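Local coordinates for B12-binding domain-containing protein (Kitasatospora setae, PDB 6WTE), which is a cobalamin-binding radical S-adenosylmethionine methylase, TsrM, which carries a [4Fe-4S] cluster and works by non-radical catalysis, at residues 372-377 against 400-405; 4-9 against 54-59. One frame throughout, in Å; residues are numbered along the deposited sequence.

Interaction 1 of 2, residues 372-377 against 400-405; sequences ILTMVE and LDATVT. With EDO (1,2-ethanediol), chain K.
Thr374 and Thr403 bond to each other just ahead of a parallel strand pairing, where strand 373-380 meets strand 404-412 in the radical SAM core. The first bridged pair is Met375 with Val404. Each threonine hydroxyl accepts the backbone N-H of the other. Thr374 N donates to Thr403 OG1 at 3.0 Å, nearly straight at 172°. In return Thr403 N donates to Thr374 OG1 at 3.1 Å. The Thr374 hydroxyl sits between its own N and carbonyl carbon (chi1 49°), which turns it to the N-H of Thr403. Thr403 OG1 also shares a hydrogen bond with O1 of a 1,2-ethanediol, probably from the crystallisation liquor. Regular ladder bonds follow: Val404 N to Thr374 O, and Val376 N to Val404 O, both 3.0 Å. Helix 387-398 links the two strands as a beta-alpha-beta unit, the repeating unit of the (often partial) TIM-barrel fold of radical SAM enzymes. On one sheet face Met375 reaches out extended, and its SD lies 3.8 Å from Val404 CG1. Trp548 and Met515 touch this pair. On the other face Val376 CG2 packs on Ala402 CB at 3.6 Å. The Leu400 side chain crosses that of Val376 at about a right angle. Arg552 bonds to the carbonyl oxygens of Ala402 and Thr403.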
ATOM      1  N   ILE A 372      20.622 -14.347  -0.066  1.00 13.15           N
ATOM      2  CA  ILE A 372      19.372 -13.607   0.068  1.00 11.86           C
ATOM      3  C   ILE A 372      18.851 -13.314  -1.327  1.00 14.38           C
ATOM      4  O   ILE A 372      19.576 -12.756  -2.163  1.00 14.46           O
ATOM      5  CB  ILE A 372      19.587 -12.312   0.864  1.00 11.66           C
ATOM      6  CG1 ILE A 372      19.979 -12.643   2.300  1.00 12.20           C
ATOM      7  CG2 ILE A 372      18.341 -11.411   0.814  1.00 11.64           C
ATOM      8  CD1 ILE A 372      20.441 -11.426   3.065  1.00 13.88           C
ATOM      9  N   LEU A 373      17.600 -13.687  -1.579  1.00 13.22           N
ATOM     10  CA  LEU A 373      16.977 -13.466  -2.872  1.00 11.58           C
ATOM     11  C   LEU A 373      16.683 -11.978  -3.065  1.00 11.28           C
ATOM     12  O   LEU A 373      16.556 -11.207  -2.106  1.00 11.24           O
ATOM     13  CB  LEU A 373      15.684 -14.281  -2.990  1.00 11.64           C
ATOM     14  CG  LEU A 373      15.787 -15.765  -2.604  1.00 15.35           C
ATOM     15  CD1 LEU A 373      14.420 -16.422  -2.584  1.00 15.73           C
ATOM     16  CD2 LEU A 373      16.696 -16.491  -3.561  1.00 16.20           C
ATOM     17  N   THR A 374      16.598 -11.572  -4.328  1.00 12.55           N
ATOM     18  CA  THR A 374      16.427 -10.168  -4.678  1.00 11.29           C
ATOM     19  C   THR A 374      15.353 -10.000  -5.739  1.00 11.86           C
ATOM     20  O   THR A 374      15.317 -10.746  -6.723  1.00 11.25           O
ATOM     21  CB  THR A 374      17.732  -9.570  -5.207  1.00 14.02           C
ATOM     22  OG1 THR A 374      18.268 -10.438  -6.212  1.00 14.15           O
ATOM     23  CG2 THR A 374      18.744  -9.418  -4.085  1.00 12.97           C
ATOM     24  N   MET A 375      14.499  -8.998  -5.550  1.00 12.91           N
ATOM     25  CA  MET A 375      13.589  -8.552  -6.593  1.00 12.34           C
ATOM     26  C   MET A 375      13.840  -7.075  -6.857  1.00 13.95           C
ATOM     27  O   MET A 375      13.678  -6.246  -5.955  1.00 14.38           O
ATOM     28  CB  MET A 375      12.132  -8.775  -6.206  1.00 14.60           C
ATOM     29  CG  MET A 375      11.203  -8.230  -7.250  1.00 18.14           C
ATOM     30  SD  MET A 375       9.651  -9.097  -7.253  1.00 17.83           S
ATOM     31  CE  MET A 375       8.776  -8.165  -8.511  1.00 21.62           C
ATOM     32  N   VAL A 376      14.238  -6.751  -8.085  1.00 11.47           N
ATOM     33  CA  VAL A 376      14.508  -5.374  -8.492  1.00 13.02           C
ATOM     34  C   VAL A 376      13.344  -4.876  -9.335  1.00 11.90           C
ATOM     35  O   VAL A 376      12.956  -5.528 -10.314  1.00 14.72           O
ATOM     36  CB  VAL A 376      15.833  -5.273  -9.265  1.00 10.94           C
ATOM     37  CG1 VAL A 376      16.073  -3.838  -9.738  1.00 14.37           C
ATOM     38  CG2 VAL A 376      16.984  -5.747  -8.399  1.00 15.45           C
ATOM     39  N   GLU A 377      12.812  -3.705  -8.983  1.00 12.50           N
ATOM     40  CA  GLU A 377      11.634  -3.141  -9.627  1.00 12.19           C
ATOM     41  C   GLU A 377      12.010  -1.932 -10.474  1.00 14.02           C
ATOM     42  O   GLU A 377      12.834  -1.109 -10.066  1.00 14.22           O
ATOM     43  CB  GLU A 377      10.590  -2.725  -8.591  1.00 18.03           C
ATOM     44  CG  GLU A 377      10.231  -3.824  -7.618  1.00 18.90           C
ATOM     45  CD  GLU A 377       8.918  -4.487  -7.952  1.00 29.85           C
ATOM     46  OE1 GLU A 377       8.517  -4.468  -9.140  1.00 28.03           O
ATOM     47  OE2 GLU A 377       8.287  -5.030  -7.022  1.00 30.96           O
ATOM     48  N   LEU A 400      21.916  -7.328 -13.790  1.00 15.78           N
ATOM     49  CA  LEU A 400      22.125  -7.541 -12.358  1.00 16.26           C
ATOM     50  C   LEU A 400      21.992  -9.008 -11.972  1.00 17.46           C
ATOM     51  O   LEU A 400      22.549  -9.431 -10.953  1.00 19.13           O
ATOM     52  CB  LEU A 400      21.121  -6.721 -11.549  1.00 18.38           C
ATOM     53  CG  LEU A 400      21.242  -5.201 -11.556  1.00 16.99           C
ATOM     54  CD1 LEU A 400      19.980  -4.612 -10.955  1.00 15.38           C
ATOM     55  CD2 LEU A 400      22.462  -4.777 -10.754  1.00 17.87           C
ATOM     56  N   ASP A 401      21.240  -9.787 -12.749  1.00 16.33           N
ATOM     57  CA  ASP A 401      20.912 -11.169 -12.395  1.00 19.83           C
ATOM     58  C   ASP A 401      20.173 -11.244 -11.060  1.00 17.08           C
ATOM     59  O   ASP A 401      20.394 -12.151 -10.257  1.00 18.93           O
ATOM     60  CB  ASP A 401      22.163 -12.055 -12.368  1.00 22.04           C
ATOM     61  CG  ASP A 401      22.622 -12.460 -13.753  1.00 31.07           C
ATOM     62  OD1 ASP A 401      21.905 -12.146 -14.727  1.00 30.81           O
ATOM     63  OD2 ASP A 401      23.700 -13.090 -13.866  1.00 31.43           O
ATOM     64  N   ALA A 402      19.282 -10.283 -10.818  1.00 15.04           N
ATOM     65  CA  ALA A 402      18.421 -10.374  -9.650  1.00 13.64           C
ATOM     66  C   ALA A 402      17.547 -11.613  -9.754  1.00 13.26           C
ATOM     67  O   ALA A 402      17.266 -12.107 -10.849  1.00 14.75           O
ATOM     68  CB  ALA A 402      17.548  -9.129  -9.526  1.00 14.21           C
ATOM     69  N   THR A 403      17.119 -12.128  -8.601  1.00 11.97           N
ATOM     70  CA  THR A 403      16.269 -13.314  -8.624  1.00 13.58           C
ATOM     71  C   THR A 403      15.058 -13.073  -9.507  1.00 12.05           C
ATOM     72  O   THR A 403      14.726 -13.888 -10.375  1.00 13.80           O
ATOM     73  CB  THR A 403      15.817 -13.703  -7.215  1.00 12.97           C
ATOM     74  OG1 THR A 403      16.940 -13.717  -6.328  1.00 14.47           O
ATOM     75  CG2 THR A 403      15.155 -15.078  -7.238  1.00 13.08           C
ATOM     76  N   VAL A 404      14.395 -11.943  -9.300  1.00 11.84           N
ATOM     77  CA  VAL A 404      13.282 -11.511 -10.128  1.00 12.13           C
ATOM     78  C   VAL A 404      13.497 -10.044 -10.459  1.00 11.92           C
ATOM     79  O   VAL A 404      13.957  -9.267  -9.613  1.00 11.32           O
ATOM     80  CB  VAL A 404      11.923 -11.725  -9.422  1.00 13.29           C
ATOM     81  CG1 VAL A 404      10.779 -11.192 -10.273  1.00 14.98           C
ATOM     82  CG2 VAL A 404      11.705 -13.213  -9.118  1.00 12.01           C
ATOM     83  N   THR A 405      13.181  -9.669 -11.694  1.00 11.92           N
ATOM     84  CA  THR A 405      13.171  -8.271 -12.110  1.00 11.61           C
ATOM     85  C   THR A 405      11.757  -7.936 -12.559  1.00 11.60           C
ATOM     86  O   THR A 405      11.235  -8.559 -13.488  1.00 12.22           O
ATOM     87  CB  THR A 405      14.183  -8.032 -13.231  1.00 12.30           C
ATOM     88  OG1 THR A 405      15.417  -8.646 -12.857  1.00 14.08           O
ATOM     89  CG2 THR A 405      14.419  -6.541 -13.435  1.00 11.76           C
TER
HETATM   90  C1  EDO K 809      18.707 -16.162  -7.258  1.00 26.67           C
HETATM   91  O1  EDO K 809      19.038 -14.770  -7.241  1.00 27.03           O
HETATM   92  C2  EDO K 809      19.499 -16.850  -6.157  1.00 30.11           C
HETATM   93  O2  EDO K 809      19.083 -18.216  -6.076  1.00 29.93           O

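Interaction 2 of 2, residues 4-9 against 54-59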
ATOM      1  N   LEU A   4     -18.912  -0.865  22.595  1.00 17.15           N
ATOM      2  CA  LEU A   4     -18.663  -1.807  21.511  1.00 15.09           C
ATOM      3  C   LEU A   4     -18.351  -1.064  20.217  1.00 16.09           C
ATOM      4  O   LEU A   4     -19.150  -0.238  19.760  1.00 13.25           O
ATOM      5  CB  LEU A   4     -19.870  -2.722  21.315  1.00 15.61           C
ATOM      6  CG  LEU A   4     -19.808  -3.666  20.113  1.00 17.74           C
ATOM      7  CD1 LEU A   4     -18.612  -4.607  20.225  1.00 17.35           C
ATOM      8  CD2 LEU A   4     -21.114  -4.448  19.980  1.00 19.00           C
ATOM      9  N   VAL A   5     -17.197  -1.371  19.628  1.00 12.69           N
ATOM     10  CA  VAL A   5     -16.775  -0.846  18.335  1.00 13.24           C
ATOM     11  C   VAL A   5     -16.691  -2.011  17.354  1.00 14.71           C
ATOM     12  O   VAL A   5     -16.056  -3.031  17.647  1.00 15.42           O
ATOM     13  CB  VAL A   5     -15.409  -0.134  18.420  1.00 15.12           C
ATOM     14  CG1 VAL A   5     -14.991   0.359  17.051  1.00 14.01           C
ATOM     15  CG2 VAL A   5     -15.437   1.016  19.416  1.00 15.44           C
ATOM     16  N   LEU A   6     -17.324  -1.859  16.198  1.00 12.36           N
ATOM     17  CA  LEU A   6     -17.194  -2.814  15.105  1.00 12.02           C
ATOM     18  C   LEU A   6     -16.178  -2.294  14.099  1.00 11.95           C
ATOM     19  O   LEU A   6     -16.224  -1.118  13.727  1.00 11.46           O
ATOM     20  CB  LEU A   6     -18.532  -3.038  14.405  1.00 12.23           C
ATOM     21  CG  LEU A   6     -18.426  -3.776  13.070  1.00 12.69           C
ATOM     22  CD1 LEU A   6     -17.955  -5.235  13.262  1.00 12.29           C
ATOM     23  CD2 LEU A   6     -19.751  -3.693  12.328  1.00 14.09           C
ATOM     24  N   LEU A   7     -15.272  -3.169  13.664  1.00 12.23           N
ATOM     25  CA  LEU A   7     -14.330  -2.870  12.590  1.00 11.19           C
ATOM     26  C   LEU A   7     -14.596  -3.830  11.439  1.00 13.14           C
ATOM     27  O   LEU A   7     -14.648  -5.046  11.645  1.00 13.91           O
ATOM     28  CB  LEU A   7     -12.880  -2.988  13.071  1.00 12.22           C
ATOM     29  CG  LEU A   7     -12.496  -2.093  14.255  1.00 12.67           C
ATOM     30  CD1 LEU A   7     -11.100  -2.437  14.767  1.00 11.86           C
ATOM     31  CD2 LEU A   7     -12.566  -0.615  13.825  1.00 12.62           C
ATOM     32  N   VAL A   8     -14.776  -3.285  10.237  1.00 14.10           N
ATOM     33  CA  VAL A   8     -15.149  -4.061   9.058  1.00 12.29           C
ATOM     34  C   VAL A   8     -13.987  -4.065   8.073  1.00 13.54           C
ATOM     35  O   VAL A   8     -13.461  -2.999   7.732  1.00 11.71           O
ATOM     36  CB  VAL A   8     -16.406  -3.482   8.388  1.00 12.28           C
ATOM     37  CG1 VAL A   8     -16.741  -4.261   7.126  1.00 13.69           C
ATOM     38  CG2 VAL A   8     -17.587  -3.483   9.361  1.00 14.33           C
ATOM     39  N   ASN A   9     -13.606  -5.260   7.594  1.00 11.03           N
ATOM     40  CA  ASN A   9     -12.682  -5.353   6.473  1.00 11.95           C
ATOM     41  C   ASN A   9     -13.463  -5.604   5.192  1.00 12.56           C
ATOM     42  O   ASN A   9     -13.975  -6.715   5.000  1.00 13.99           O
ATOM     43  CB  ASN A   9     -11.651  -6.459   6.682  1.00 11.94           C
ATOM     44  CG  ASN A   9     -10.639  -6.492   5.562  1.00 14.58           C
ATOM     45  OD1 ASN A   9     -10.342  -5.452   4.973  1.00 12.35           O
ATOM     46  ND2 ASN A   9     -10.126  -7.672   5.238  1.00 14.02           N
ATOM     47  N   GLU A  54     -26.436 -11.088   9.676  1.00 27.69           N
ATOM     48  CA  GLU A  54     -26.312 -11.811  10.936  1.00 31.64           C
ATOM     49  C   GLU A  54     -25.762 -10.906  12.030  1.00 29.94           C
ATOM     50  O   GLU A  54     -26.309 -10.859  13.138  1.00 30.99           O
ATOM     51  CB  GLU A  54     -25.425 -13.046  10.759  1.00 29.92           C
ATOM     52  CG  GLU A  54     -25.960 -14.069   9.772  1.00 36.98           C
ATOM     53  CD  GLU A  54     -24.936 -15.140   9.419  1.00 37.12           C
ATOM     54  OE1 GLU A  54     -23.718 -14.853   9.476  1.00 44.43           O
ATOM     55  OE2 GLU A  54     -25.349 -16.270   9.081  1.00 42.89           O
ATOM     56  N   TYR A  55     -24.695 -10.157  11.734  1.00 26.29           N
ATOM     57  CA  TYR A  55     -24.024  -9.402  12.790  1.00 24.34           C
ATOM     58  C   TYR A  55     -24.942  -8.343  13.390  1.00 25.25           C
ATOM     59  O   TYR A  55     -25.092  -8.259  14.614  1.00 26.72           O
ATOM     60  CB  TYR A  55     -22.733  -8.758  12.275  1.00 23.93           C
ATOM     61  CG  TYR A  55     -22.023  -8.009  13.383  1.00 24.56           C
ATOM     62  CD1 TYR A  55     -21.167  -8.671  14.253  1.00 25.95           C
ATOM     63  CD2 TYR A  55     -22.249  -6.654  13.591  1.00 20.19           C
ATOM     64  CE1 TYR A  55     -20.541  -8.001  15.288  1.00 24.59           C
ATOM     65  CE2 TYR A  55     -21.630  -5.979  14.622  1.00 22.52           C
ATOM     66  CZ  TYR A  55     -20.779  -6.652  15.467  1.00 21.79           C
ATOM     67  OH  TYR A  55     -20.161  -5.973  16.492  1.00 22.63           O
ATOM     68  N   PHE A  56     -25.553  -7.506  12.546  1.00 26.13           N
ATOM     69  CA  PHE A  56     -26.305  -6.367  13.061  1.00 22.87           C
ATOM     70  C   PHE A  56     -27.642  -6.758  13.677  1.00 26.49           C
ATOM     71  O   PHE A  56     -28.224  -5.963  14.422  1.00 29.07           O
ATOM     72  CB  PHE A  56     -26.500  -5.330  11.961  1.00 25.68           C
ATOM     73  CG  PHE A  56     -25.281  -4.500  11.716  1.00 26.08           C
ATOM     74  CD1 PHE A  56     -24.893  -3.540  12.639  1.00 23.36           C
ATOM     75  CD2 PHE A  56     -24.505  -4.691  10.590  1.00 22.67           C
ATOM     76  CE1 PHE A  56     -23.765  -2.781  12.434  1.00 21.56           C
ATOM     77  CE2 PHE A  56     -23.379  -3.928  10.380  1.00 24.40           C
ATOM     78  CZ  PHE A  56     -23.010  -2.974  11.304  1.00 19.54           C
ATOM     79  N   ALA A  57     -28.144  -7.954  13.392  1.00 29.65           N
ATOM     80  CA  ALA A  57     -29.335  -8.400  14.101  1.00 28.65           C
ATOM     81  C   ALA A  57     -29.018  -8.760  15.547  1.00 29.05           C
ATOM     82  O   ALA A  57     -29.868  -8.597  16.429  1.00 31.03           O
ATOM     83  CB  ALA A  57     -29.959  -9.586  13.375  1.00 31.94           C
ATOM     84  N   GLU A  58     -27.796  -9.222  15.805  1.00 29.45           N
ATOM     85  CA  GLU A  58     -27.367  -9.674  17.120  1.00 30.49           C
ATOM     86  C   GLU A  58     -26.594  -8.621  17.905  1.00 27.08           C
ATOM     87  O   GLU A  58     -26.590  -8.665  19.138  1.00 27.85           O
ATOM     88  CB  GLU A  58     -26.492 -10.923  16.966  1.00 35.00           C
ATOM     89  CG  GLU A  58     -27.079 -11.962  16.010  1.00 37.50           C
ATOM     90  CD  GLU A  58     -26.018 -12.854  15.389  1.00 38.77           C
ATOM     91  OE1 GLU A  58     -24.832 -12.715  15.760  1.00 41.73           O
ATOM     92  OE2 GLU A  58     -26.364 -13.691  14.521  1.00 38.60           O
ATOM     93  N   ARG A  59     -25.938  -7.681  17.227  1.00 25.73           N
ATOM     94  CA  ARG A  59     -25.033  -6.740  17.871  1.00 22.44           C
ATOM     95  C   ARG A  59     -25.370  -5.318  17.446  1.00 20.06           C
ATOM     96  O   ARG A  59     -25.775  -5.069  16.308  1.00 21.33           O
ATOM     97  CB  ARG A  59     -23.563  -7.039  17.519  1.00 22.80           C
ATOM     98  CG  ARG A  59     -23.108  -8.427  17.930  1.00 24.77           C
ATOM     99  CD  ARG A  59     -23.125  -8.582  19.440  1.00 26.58           C
ATOM    100  NE  ARG A  59     -21.825  -8.304  20.042  1.00 25.98           N
ATOM    101  CZ  ARG A  59     -21.626  -8.147  21.346  1.00 23.49           C
ATOM    102  NH1 ARG A  59     -22.646  -8.225  22.186  1.00 26.42           N
ATOM    103  NH2 ARG A  59     -20.407  -7.907  21.808  1.00 25.59           N
TER
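Leu4 and Leu6 of strand 4-9 pack against Tyr55, Phe56 and Arg59 at the end of helix 48-58. The short segments 4-9 and 54-58 run antiparallel, at 173°, with axes 12.1 Å apart at closest approach. This is sheet-to-helix packing in the B12-binding domain, an alpha/beta fold with a parallel sheet core.

The aromatic contacts centre on Leu6. Its CD1 makes a CH-pi contact over one face of the Tyr55 ring, 4.2 Å from the centroid and set toward the rim. Arg59 CB lies over the opposite face, so the ring is held between the strand and its own helix end. Tyr55 CG is anti to the backbone N (chi1 -178°), which directs the ring to the sheet. Leu6 CD2 touches Tyr55 CE2 at 3.7 Å and meets Phe56 CZ obliquely at 3.5 Å. The Phe56 ring has Tyr55 CD2 over its centre.

The remaining contacts join apolar and polar groups. Leu4 CD2 lies over one face of the Arg59 guanidinium, toward its rim, 3.9 Å from NE. The Leu4 and Tyr55 side chains meet tip to tip, CD2 to OH 3.9 Å.

Tyr55 OH hydrogen-bonds to Glu37 OE1, which also takes a salt bridge from Arg59 NE. Glu35 OE2 bridges Arg59 NH2. An alanine at Tyr55 would probably leave Glu37 without its hydroxyl partner, though Arg59 NE would remain, and open a gap beside Leu6.

No hydrogen bond crosses between the two segments. Their adhesion is therefore mainly apolar, while the salt bridges to Glu35 and Glu37 hold the guanidinium and would probably offset their charge.

Interaction 2 comes first along the chain and closes before interaction 1 opens. Their centres are 44 Å apart, on opposite sides of the chain's centre, and they share no sheet. Nearest atoms are about 22 Å apart. Interaction 2 packs a helix on the mixed sheet of the B12-binding domain. Interaction 1 pairs two neighbouring strands within the sheet of the radical SAM core. The bound cobalamin is near both: the side chains of Leu6 and Met375 lie about 10 Å and about 9 Å from it. The two contacts thus belong to different domains, with the cobalamin bound between them.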